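Local coordinates for DUF1436 domain-containing protein (Neisseria meningitidis, PDB 2GKP), which is of unknown function but is probably an immunity protein that neutralises a contact-dependent growth-inhibition toxin, at residues D11-Y16 and Q26-F31; T49-L54 and I155-K160; I116-G121 and L146-S151. All coordinates share one frame; numbering follows the deposited sequence.

Contact 1 (D11-Y16 and Q26-F31); sequences DYWAGY and QTWSGF
Gly15 and Gln26 pair through both of their backbone amides where the strands of residues 11-16 and 26-30 run antiparallel, as the two arms of a beta hairpin. Gly15 N donates to Gln26 O at 2.8 Å, and Gln26 N returns a bond to Gly15 O. Ala14 and Thr27 follow as a non-hydrogen-bonded pair, their CA atoms 4.5 Å apart. Beyond them the strands, inclined at 140°, join less regularly: Trp28 N reaches Trp13 O at 3.0 Å, standing well above the carbonyl plane.

The indole of Trp28 lies over the opposing backbone, with Ala14 C over one ring face, 3.7 Å from Trp28 CD1. Its NE1 comes 3.4 Å from Gly15 N, but two donors cannot bond. Having no side chain, Gly15 leaves this place to the indole. Trp13 and Trp28 meet chiefly through their beta carbons, CB to CB 3.6 Å, while their six-membered rings approach obliquely at the CE3 atoms. The Gln26 chain bends about the CB-CG bond (chi2 66°), and NE2 donates to Thr27 O, in the plane of both groups, and to Tyr40 O.

Thr27 OG1 bonds to Ala61 O of helix 51-63, which also covers Ala14. On the other sheet face the Trp13 ring stacks with Tyr34 and Trp117. Strand 112-119 flanks residues 11-16, and strand 34-45 flanks residues 26-30.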
loop_
_atom_site.group_PDB
_atom_site.type_symbol
_atom_site.label_atom_id
_atom_site.label_comp_id
_atom_site.label_asym_id
_atom_site.label_seq_id
_atom_site.Cartn_x
_atom_site.Cartn_y
_atom_site.Cartn_z
ATOM N N ASP A 11 -1.745 12.050 9.166
ATOM C CA ASP A 11 -1.003 10.986 8.497
ATOM C C ASP A 11 -1.859 10.274 7.471
ATOM O O ASP A 11 -2.993 9.935 7.761
ATOM C CB ASP A 11 -0.535 9.962 9.539
ATOM C CG ASP A 11 0.387 10.585 10.561
ATOM O OD1 ASP A 11 1.496 11.016 10.167
ATOM O OD2 ASP A 11 -0.032 10.654 11.743
ATOM N N TYR A 12 -1.282 10.023 6.294
ATOM C CA TYR A 12 -1.950 9.225 5.280
ATOM C C TYR A 12 -1.014 8.106 4.891
ATOM O O TYR A 12 0.178 8.338 4.685
ATOM C CB TYR A 12 -2.289 10.088 4.047
ATOM C CG TYR A 12 -3.120 11.310 4.368
ATOM C CD1 TYR A 12 -4.494 11.273 4.216
ATOM C CD2 TYR A 12 -2.536 12.463 4.882
ATOM C CE1 TYR A 12 -5.296 12.394 4.537
ATOM C CE2 TYR A 12 -3.315 13.578 5.201
ATOM C CZ TYR A 12 -4.683 13.519 5.019
ATOM O OH TYR A 12 -5.474 14.611 5.323
ATOM N N TRP A 13 -1.579 6.907 4.742
ATOM C CA TRP A 13 -0.785 5.753 4.400
ATOM C C TRP A 13 -1.374 4.952 3.242
ATOM O O TRP A 13 -2.608 4.902 3.055
ATOM C CB TRP A 13 -0.667 4.828 5.614
ATOM C CG TRP A 13 0.256 5.281 6.692
ATOM C CD1 TRP A 13 -0.013 6.183 7.688
ATOM C CD2 TRP A 13 1.572 4.773 6.956
ATOM N NE1 TRP A 13 1.065 6.271 8.546
ATOM C CE2 TRP A 13 2.061 5.442 8.099
ATOM C CE3 TRP A 13 2.407 3.847 6.304
ATOM C CZ2 TRP A 13 3.327 5.177 8.634
ATOM C CZ3 TRP A 13 3.667 3.594 6.839
ATOM C CH2 TRP A 13 4.110 4.246 8.004
ATOM N N ALA A 14 -0.476 4.281 2.499
ATOM C CA ALA A 14 -0.884 3.428 1.391
ATOM C C ALA A 14 0.175 2.400 1.134
ATOM O O ALA A 14 1.285 2.500 1.629
ATOM C CB ALA A 14 -1.153 4.248 0.076
ATOM N N GLY A 15 -0.189 1.382 0.357
ATOM C CA GLY A 15 0.758 0.345 -0.007
ATOM C C GLY A 15 0.804 0.122 -1.516
ATOM O O GLY A 15 -0.178 0.379 -2.224
ATOM N N TYR A 16 1.939 -0.395 -1.963
ATOM C CA TYR A 16 2.206 -0.622 -3.385
ATOM C C TYR A 16 2.910 -1.959 -3.448
ATOM O O TYR A 16 4.094 -2.075 -3.086
ATOM C CB TYR A 16 3.072 0.527 -3.958
ATOM C CG TYR A 16 3.654 0.319 -5.344
ATOM C CD1 TYR A 16 2.844 0.042 -6.438
ATOM C CD2 TYR A 16 5.017 0.471 -5.570
ATOM C CE1 TYR A 16 3.397 -0.112 -7.728
ATOM C CE2 TYR A 16 5.580 0.301 -6.850
ATOM C CZ TYR A 16 4.761 0.006 -7.914
ATOM O OH TYR A 16 5.308 -0.140 -9.176
ATOM N N GLN A 26 -2.996 0.072 -2.681
ATOM C CA GLN A 26 -3.997 -0.083 -1.650
ATOM C C GLN A 26 -3.973 1.070 -0.649
ATOM O O GLN A 26 -2.924 1.372 -0.088
ATOM C CB GLN A 26 -3.668 -1.406 -0.905
ATOM C CG GLN A 26 -4.550 -1.781 0.269
ATOM C CD GLN A 26 -5.949 -2.081 -0.199
ATOM O OE1 GLN A 26 -6.157 -2.930 -1.079
ATOM N NE2 GLN A 26 -6.908 -1.404 0.387
ATOM N N THR A 27 -5.141 1.625 -0.325
ATOM C CA THR A 27 -5.255 2.543 0.822
ATOM C C THR A 27 -5.036 1.801 2.146
ATOM O O THR A 27 -5.533 0.689 2.311
ATOM C CB THR A 27 -6.682 3.136 0.859
ATOM O OG1 THR A 27 -6.836 3.960 -0.294
ATOM C CG2 THR A 27 -6.910 4.010 2.112
ATOM N N TRP A 28 -4.283 2.423 3.063
ATOM C CA TRP A 28 -4.147 1.929 4.440
ATOM C C TRP A 28 -4.846 2.915 5.381
ATOM O O TRP A 28 -4.965 4.116 5.072
ATOM C CB TRP A 28 -2.656 1.884 4.792
ATOM C CG TRP A 28 -1.872 0.764 4.196
ATOM C CD1 TRP A 28 -2.109 0.108 2.998
ATOM C CD2 TRP A 28 -0.674 0.214 4.717
ATOM N NE1 TRP A 28 -1.137 -0.855 2.783
ATOM C CE2 TRP A 28 -0.244 -0.802 3.814
ATOM C CE3 TRP A 28 0.069 0.449 5.883
ATOM C CZ2 TRP A 28 0.886 -1.576 4.053
ATOM C CZ3 TRP A 28 1.218 -0.315 6.102
ATOM C CH2 TRP A 28 1.605 -1.314 5.189
ATOM N N SER A 29 -5.294 2.416 6.539
ATOM C CA SER A 29 -5.943 3.259 7.534
ATOM C C SER A 29 -5.519 2.784 8.911
ATOM O O SER A 29 -4.814 1.768 9.047
ATOM C CB SER A 29 -7.474 3.151 7.404
ATOM O OG SER A 29 -7.898 3.664 6.136
ATOM N N GLY A 30 -5.980 3.504 9.944
ATOM C CA GLY A 30 -5.625 3.091 11.296
ATOM C C GLY A 30 -5.622 4.248 12.251
ATOM O O GLY A 30 -6.218 5.302 11.984
ATOM N N PHE A 31 -4.977 4.029 13.401
ATOM C CA PHE A 31 -4.708 5.086 14.354
ATOM C C PHE A 31 -3.449 4.612 15.079
ATOM O O PHE A 31 -3.406 3.477 15.579
ATOM C CB PHE A 31 -5.845 5.266 15.388
ATOM C CG PHE A 31 -5.422 6.114 16.542
ATOM C CD1 PHE A 31 -5.378 7.510 16.408
ATOM C CD2 PHE A 31 -4.964 5.519 17.736
ATOM C CE1 PHE A 31 -4.883 8.317 17.426
ATOM C CE2 PHE A 31 -4.475 6.310 18.759
ATOM C CZ PHE A 31 -4.454 7.703 18.637
#

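Contact 2 (T49-L54 and I155-K160); sequences TDNETL and IGAGLK
Lys160 NZ donates to Thr49 O at 2.7 Å, almost in line with the carbonyl bond. The lysine chain is extended beyond CG, and on its way it passes Asn51 OD1, which lies 3.0 Å from both Lys160 CE and Lys160 NZ. The other end of the Asn51 amide faces helix 152-164, with Asn51 ND2 3.6 Å from Ala157 CB.

The backbones come closest at Gly156, whose CA makes a C-H...O contact with Asn51 O at 3.5 Å. Gly156, having no side chain, lets the helices approach with the CA atoms of Asn51 and Gly156 4.2 Å apart. Leu54 points toward helix 152-164: its CG, anti to the backbone N (chi1 178°), lies 3.9 Å from Leu159 CD1. Leu54 CD2 meets Lys160 CG at 3.6 Å and Leu159 CB at 3.8 Å.

Behind these residues, Asp50 is the N-cap of helix 51-63. Its OD2 accepts from Thr53 N and its OD1 from Thr53 OG1, fixing the first turn that presents Asn51 and Leu54. Thr49 OG1 is bonded to Pro46 O.

Farther along, Leu159 packs on Val58 of helix 51-63 and on Ile125 of strand 122-132, while Ile155 rests on Leu59 and Leu123, so helix 152-164 lies against both that helix and the sheet.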
loop_
_atom_site.group_PDB
_atom_site.type_symbol
_atom_site.label_atom_id
_atom_site.label_comp_id
_atom_site.label_asym_id
_atom_site.label_seq_id
_atom_site.Cartn_x
_atom_site.Cartn_y
_atom_site.Cartn_z
ATOM N N THR A 49 2.910 0.339 -16.231
ATOM C CA THR A 49 2.071 1.524 -16.130
ATOM C C THR A 49 2.949 2.753 -16.151
ATOM O O THR A 49 4.012 2.752 -15.547
ATOM C CB THR A 49 1.318 1.500 -14.814
ATOM O OG1 THR A 49 0.448 0.395 -14.824
ATOM C CG2 THR A 49 0.447 2.735 -14.672
ATOM N N ASP A 50 2.485 3.801 -16.827
ATOM C CA ASP A 50 3.287 4.991 -16.879
ATOM C C ASP A 50 3.394 5.658 -15.515
ATOM O O ASP A 50 2.534 5.462 -14.642
ATOM C CB ASP A 50 2.742 5.952 -17.927
ATOM C CG ASP A 50 1.496 6.601 -17.497
ATOM O OD1 ASP A 50 0.397 6.046 -17.709
ATOM O OD2 ASP A 50 1.630 7.722 -16.964
ATOM N N ASN A 51 4.474 6.395 -15.320
ATOM C CA ASN A 51 4.710 7.035 -14.020
ATOM C C ASN A 51 3.559 7.961 -13.594
ATOM O O ASN A 51 3.187 7.976 -12.426
ATOM C CB ASN A 51 6.026 7.772 -14.042
ATOM C CG ASN A 51 7.209 6.818 -14.025
ATOM O OD1 ASN A 51 7.026 5.637 -13.773
ATOM N ND2 ASN A 51 8.402 7.319 -14.271
ATOM N N GLU A 52 2.986 8.720 -14.527
ATOM C CA GLU A 52 1.898 9.614 -14.144
ATOM C C GLU A 52 0.671 8.846 -13.598
ATOM O O GLU A 52 0.075 9.276 -12.578
ATOM C CB GLU A 52 1.580 10.578 -15.305
ATOM C CG GLU A 52 0.806 11.837 -14.920
ATOM C CD GLU A 52 -0.681 11.569 -14.833
ATOM O OE1 GLU A 52 -1.105 10.564 -15.430
ATOM O OE2 GLU A 52 -1.431 12.344 -14.191
ATOM N N THR A 53 0.335 7.689 -14.182
ATOM C CA THR A 53 -0.802 6.905 -13.719
ATOM C C THR A 53 -0.454 6.284 -12.357
ATOM O O THR A 53 -1.297 6.235 -11.456
ATOM C CB THR A 53 -1.194 5.782 -14.751
ATOM O OG1 THR A 53 -1.521 6.402 -16.003
ATOM C CG2 THR A 53 -2.407 4.990 -14.281
ATOM N N LEU A 54 0.769 5.804 -12.208
ATOM C CA LEU A 54 1.171 5.182 -10.955
ATOM C C LEU A 54 1.181 6.239 -9.826
ATOM O O LEU A 54 0.612 6.009 -8.737
ATOM C CB LEU A 54 2.553 4.547 -11.102
ATOM C CG LEU A 54 3.168 3.872 -9.855
ATOM C CD1 LEU A 54 2.155 2.849 -9.257
ATOM C CD2 LEU A 54 4.545 3.277 -10.108
ATOM N N ILE A 155 6.413 11.307 -8.595
ATOM C CA ILE A 155 6.044 10.352 -7.564
ATOM C C ILE A 155 6.072 8.922 -8.122
ATOM O O ILE A 155 6.622 8.015 -7.474
ATOM C CB ILE A 155 4.727 10.774 -6.903
ATOM C CG1 ILE A 155 4.954 12.112 -6.178
ATOM C CG2 ILE A 155 4.268 9.715 -5.905
ATOM C CD1 ILE A 155 3.686 12.792 -5.749
ATOM N N GLY A 156 5.537 8.714 -9.323
ATOM C CA GLY A 156 5.578 7.392 -9.964
ATOM C C GLY A 156 6.994 6.890 -10.151
ATOM O O GLY A 156 7.273 5.697 -9.883
ATOM N N ALA A 157 7.904 7.777 -10.571
ATOM C CA ALA A 157 9.311 7.408 -10.701
ATOM C C ALA A 157 9.899 6.952 -9.362
ATOM O O ALA A 157 10.683 5.968 -9.292
ATOM C CB ALA A 157 10.169 8.537 -11.368
ATOM N N GLY A 158 9.570 7.670 -8.295
ATOM C CA GLY A 158 10.121 7.321 -7.000
ATOM C C GLY A 158 9.503 6.029 -6.489
ATOM O O GLY A 158 10.167 5.242 -5.825
ATOM N N LEU A 159 8.254 5.765 -6.841
ATOM C CA LEU A 159 7.642 4.478 -6.466
ATOM C C LEU A 159 8.342 3.305 -7.128
ATOM O O LEU A 159 8.610 2.274 -6.478
ATOM C CB LEU A 159 6.150 4.452 -6.815
ATOM C CG LEU A 159 5.358 5.449 -5.955
ATOM C CD1 LEU A 159 4.086 5.896 -6.658
ATOM C CD2 LEU A 159 5.041 4.791 -4.635
ATOM N N LYS A 160 8.618 3.449 -8.429
ATOM C CA LYS A 160 9.285 2.384 -9.173
ATOM C C LYS A 160 10.707 2.183 -8.645
ATOM O O LYS A 160 11.200 1.044 -8.566
ATOM C CB LYS A 160 9.285 2.732 -10.672
ATOM C CG LYS A 160 7.906 2.569 -11.252
ATOM C CD LYS A 160 7.925 2.616 -12.777
ATOM C CE LYS A 160 6.527 2.741 -13.367
ATOM N NZ LYS A 160 6.584 2.877 -14.883
#

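Contact 3 (I116-G121 and L146-S151); sequences IWLHNG and LSLDNS
Leu148 meets both Gly121 and Leu118, and its side chain can be followed outward from the backbone bond that holds it. Leu148 N donates to Gly121 O at 2.9 Å, in the carbonyl plane with an N-H...O angle of 150°. From there CB lies 4.1 Å from the same oxygen. CG, anti to the carbonyl carbon (chi1 -64°), touches Gly121 O and, at 3.9 Å, Leu118 CD1. At the tip the methyls part: CD1 rests against Gly121 CA at 3.9 Å and also nears Leu118 CD1, while CD2 approaches Leu118 CD1 alone of the facing segment. The two leucine side chains cross at about a right angle, with one methyl of Leu118 set against the fork of Leu148.

Gly121 O is approached by carbon as well, for Ser147 CA and CB both lie 3.1 Å from it. The positive phi of Gly121 suits its place in the tight link from strand 112-119 to strand 122-132.

The facing chain is shaped by its own bonds. Residues 147-150 form a type I beta turn, closed by Asn150 N to Ser147 O. Ser147 OG accepts from Asp149 N, an ST turn, and Asn150 OD1 accepts from Ser147 N at 2.9 Å. Just beyond, Ser151 caps helix 152-164, and Asn150 ND2 and Ser151 N both bond to Glu154 OE1 in its first turn. Leu118 and Leu148 also touch Phe6, and Leu148 reaches Leu59 of helix 51-63.

Chemically the contact is small and mixed: one N-H...O bond to Gly121 O fixes the turn against the glycine, and beside it lies the apolar contact of Leu148 with Leu118 and Gly121 CA, with no salt bridge between the segments.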
loop_
_atom_site.group_PDB
_atom_site.type_symbol
_atom_site.label_atom_id
_atom_site.label_comp_id
_atom_site.label_asym_id
_atom_site.label_seq_id
_atom_site.Cartn_x
_atom_site.Cartn_y
_atom_site.Cartn_z
ATOM N N ILE A 116 3.873 3.603 1.772
ATOM C CA ILE A 116 3.996 5.067 1.547
ATOM C C ILE A 116 3.315 5.757 2.702
ATOM O O ILE A 116 2.156 5.439 3.052
ATOM C CB ILE A 116 3.311 5.524 0.212
ATOM C CG1 ILE A 116 3.909 4.760 -0.976
ATOM C CG2 ILE A 116 3.516 7.013 0.009
ATOM C CD1 ILE A 116 3.072 3.531 -1.406
ATOM N N TRP A 117 4.072 6.696 3.308
ATOM C CA TRP A 117 3.570 7.516 4.411
ATOM C C TRP A 117 3.670 8.997 4.034
ATOM O O TRP A 117 4.745 9.454 3.698
ATOM C CB TRP A 117 4.371 7.227 5.677
ATOM C CG TRP A 117 4.076 8.189 6.813
ATOM C CD1 TRP A 117 2.855 8.666 7.222
ATOM C CD2 TRP A 117 5.047 8.774 7.683
ATOM N NE1 TRP A 117 3.009 9.495 8.316
ATOM C CE2 TRP A 117 4.346 9.589 8.603
ATOM C CE3 TRP A 117 6.448 8.688 7.773
ATOM C CZ2 TRP A 117 4.993 10.298 9.616
ATOM C CZ3 TRP A 117 7.098 9.433 8.760
ATOM C CH2 TRP A 117 6.362 10.209 9.687
ATOM N N LEU A 118 2.525 9.687 4.017
ATOM C CA LEU A 118 2.491 11.134 3.783
ATOM C C LEU A 118 2.167 11.875 5.073
ATOM O O LEU A 118 1.206 11.557 5.742
ATOM C CB LEU A 118 1.390 11.441 2.775
ATOM C CG LEU A 118 1.104 12.933 2.476
ATOM C CD1 LEU A 118 2.324 13.610 1.886
ATOM C CD2 LEU A 118 -0.067 13.015 1.509
ATOM N N HIS A 119 2.954 12.900 5.366
ATOM C CA HIS A 119 2.741 13.705 6.569
ATOM C C HIS A 119 3.347 15.073 6.317
ATOM O O HIS A 119 4.526 15.168 5.966
ATOM C CB HIS A 119 3.423 13.050 7.777
ATOM C CG HIS A 119 3.232 13.809 9.051
ATOM N ND1 HIS A 119 4.171 14.684 9.550
ATOM C CD2 HIS A 119 2.186 13.845 9.906
ATOM C CE1 HIS A 119 3.722 15.201 10.682
ATOM N NE2 HIS A 119 2.515 14.721 10.914
ATOM N N ASN A 120 2.522 16.120 6.439
ATOM C CA ASN A 120 2.955 17.497 6.188
ATOM C C ASN A 120 3.760 17.639 4.904
ATOM O O ASN A 120 4.831 18.270 4.852
ATOM C CB ASN A 120 3.733 18.035 7.394
ATOM C CG ASN A 120 2.857 18.184 8.633
ATOM O OD1 ASN A 120 1.625 18.172 8.555
ATOM N ND2 ASN A 120 3.496 18.298 9.800
ATOM N N GLY A 121 3.198 17.044 3.859
ATOM C CA GLY A 121 3.726 17.206 2.529
ATOM C C GLY A 121 4.897 16.291 2.219
ATOM O O GLY A 121 5.314 16.246 1.096
ATOM N N LEU A 146 10.221 11.889 -1.140
ATOM C CA LEU A 146 9.715 12.914 -2.047
ATOM C C LEU A 146 8.737 13.810 -1.291
ATOM O O LEU A 146 8.692 13.809 -0.062
ATOM C CB LEU A 146 9.041 12.279 -3.264
ATOM C CG LEU A 146 9.981 11.463 -4.166
ATOM C CD1 LEU A 146 9.209 10.741 -5.225
ATOM C CD2 LEU A 146 11.028 12.333 -4.810
ATOM N N SER A 147 7.978 14.611 -2.014
ATOM C CA SER A 147 7.038 15.482 -1.334
ATOM C C SER A 147 5.905 15.864 -2.265
ATOM O O SER A 147 5.922 15.545 -3.453
ATOM C CB SER A 147 7.748 16.724 -0.773
ATOM O OG SER A 147 7.801 17.704 -1.773
ATOM N N LEU A 148 4.928 16.576 -1.727
ATOM C CA LEU A 148 3.812 17.053 -2.546
ATOM C C LEU A 148 4.224 18.164 -3.517
ATOM O O LEU A 148 3.437 18.563 -4.374
ATOM C CB LEU A 148 2.617 17.488 -1.685
ATOM C CG LEU A 148 1.952 16.370 -0.863
ATOM C CD1 LEU A 148 0.828 17.008 -0.060
ATOM C CD2 LEU A 148 1.425 15.272 -1.822
ATOM N N ASP A 149 5.472 18.617 -3.418
ATOM C CA ASP A 149 6.012 19.501 -4.456
ATOM C C ASP A 149 6.103 18.746 -5.781
ATOM O O ASP A 149 6.095 19.349 -6.865
ATOM C CB ASP A 149 7.466 19.883 -4.156
ATOM C CG ASP A 149 7.656 20.671 -2.864
ATOM O OD1 ASP A 149 6.712 21.253 -2.282
ATOM O OD2 ASP A 149 8.821 20.714 -2.421
ATOM N N ASN A 150 6.317 17.429 -5.681
ATOM C CA ASN A 150 6.555 16.578 -6.855
ATOM C C ASN A 150 5.281 16.321 -7.641
ATOM O O ASN A 150 4.218 16.171 -7.047
ATOM C CB ASN A 150 7.227 15.248 -6.431
ATOM C CG ASN A 150 8.646 15.447 -5.884
ATOM O OD1 ASN A 150 8.898 15.261 -4.693
ATOM N ND2 ASN A 150 9.578 15.880 -6.753
ATOM N N SER A 151 5.402 16.247 -8.970
ATOM C CA SER A 151 4.268 15.911 -9.822
ATOM C C SER A 151 3.940 14.439 -9.663
ATOM O O SER A 151 4.806 13.676 -9.197
ATOM C CB SER A 151 4.630 16.128 -11.269
ATOM O OG SER A 151 5.715 15.278 -11.631
#

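Contact 1 closes first along the chain; contact 3 then lies nested within the long loop closed by contact 2. Their centres are 14 to 18 Å apart. Contacts 1 and 3 share the antiparallel sheet, where strands 11-18 and 112-119 are neighbours, joined by Tyr12 O to Leu118 N and Ala14 O to Ile116 N, probable hydrogen bonds of 2.8 Å each. Contact 2 holds together two helices that pack on this sheet: Tyr16 CE1 touches Leu54 CD1 at 3.6 Å, and Leu159 CD2 meets Ile116 CG1. Strand 144-147 leads directly into helix 152-164, linking contact 3 to contact 2. Contact 2 thus joins early to late chain directly, within a single alpha+beta fold.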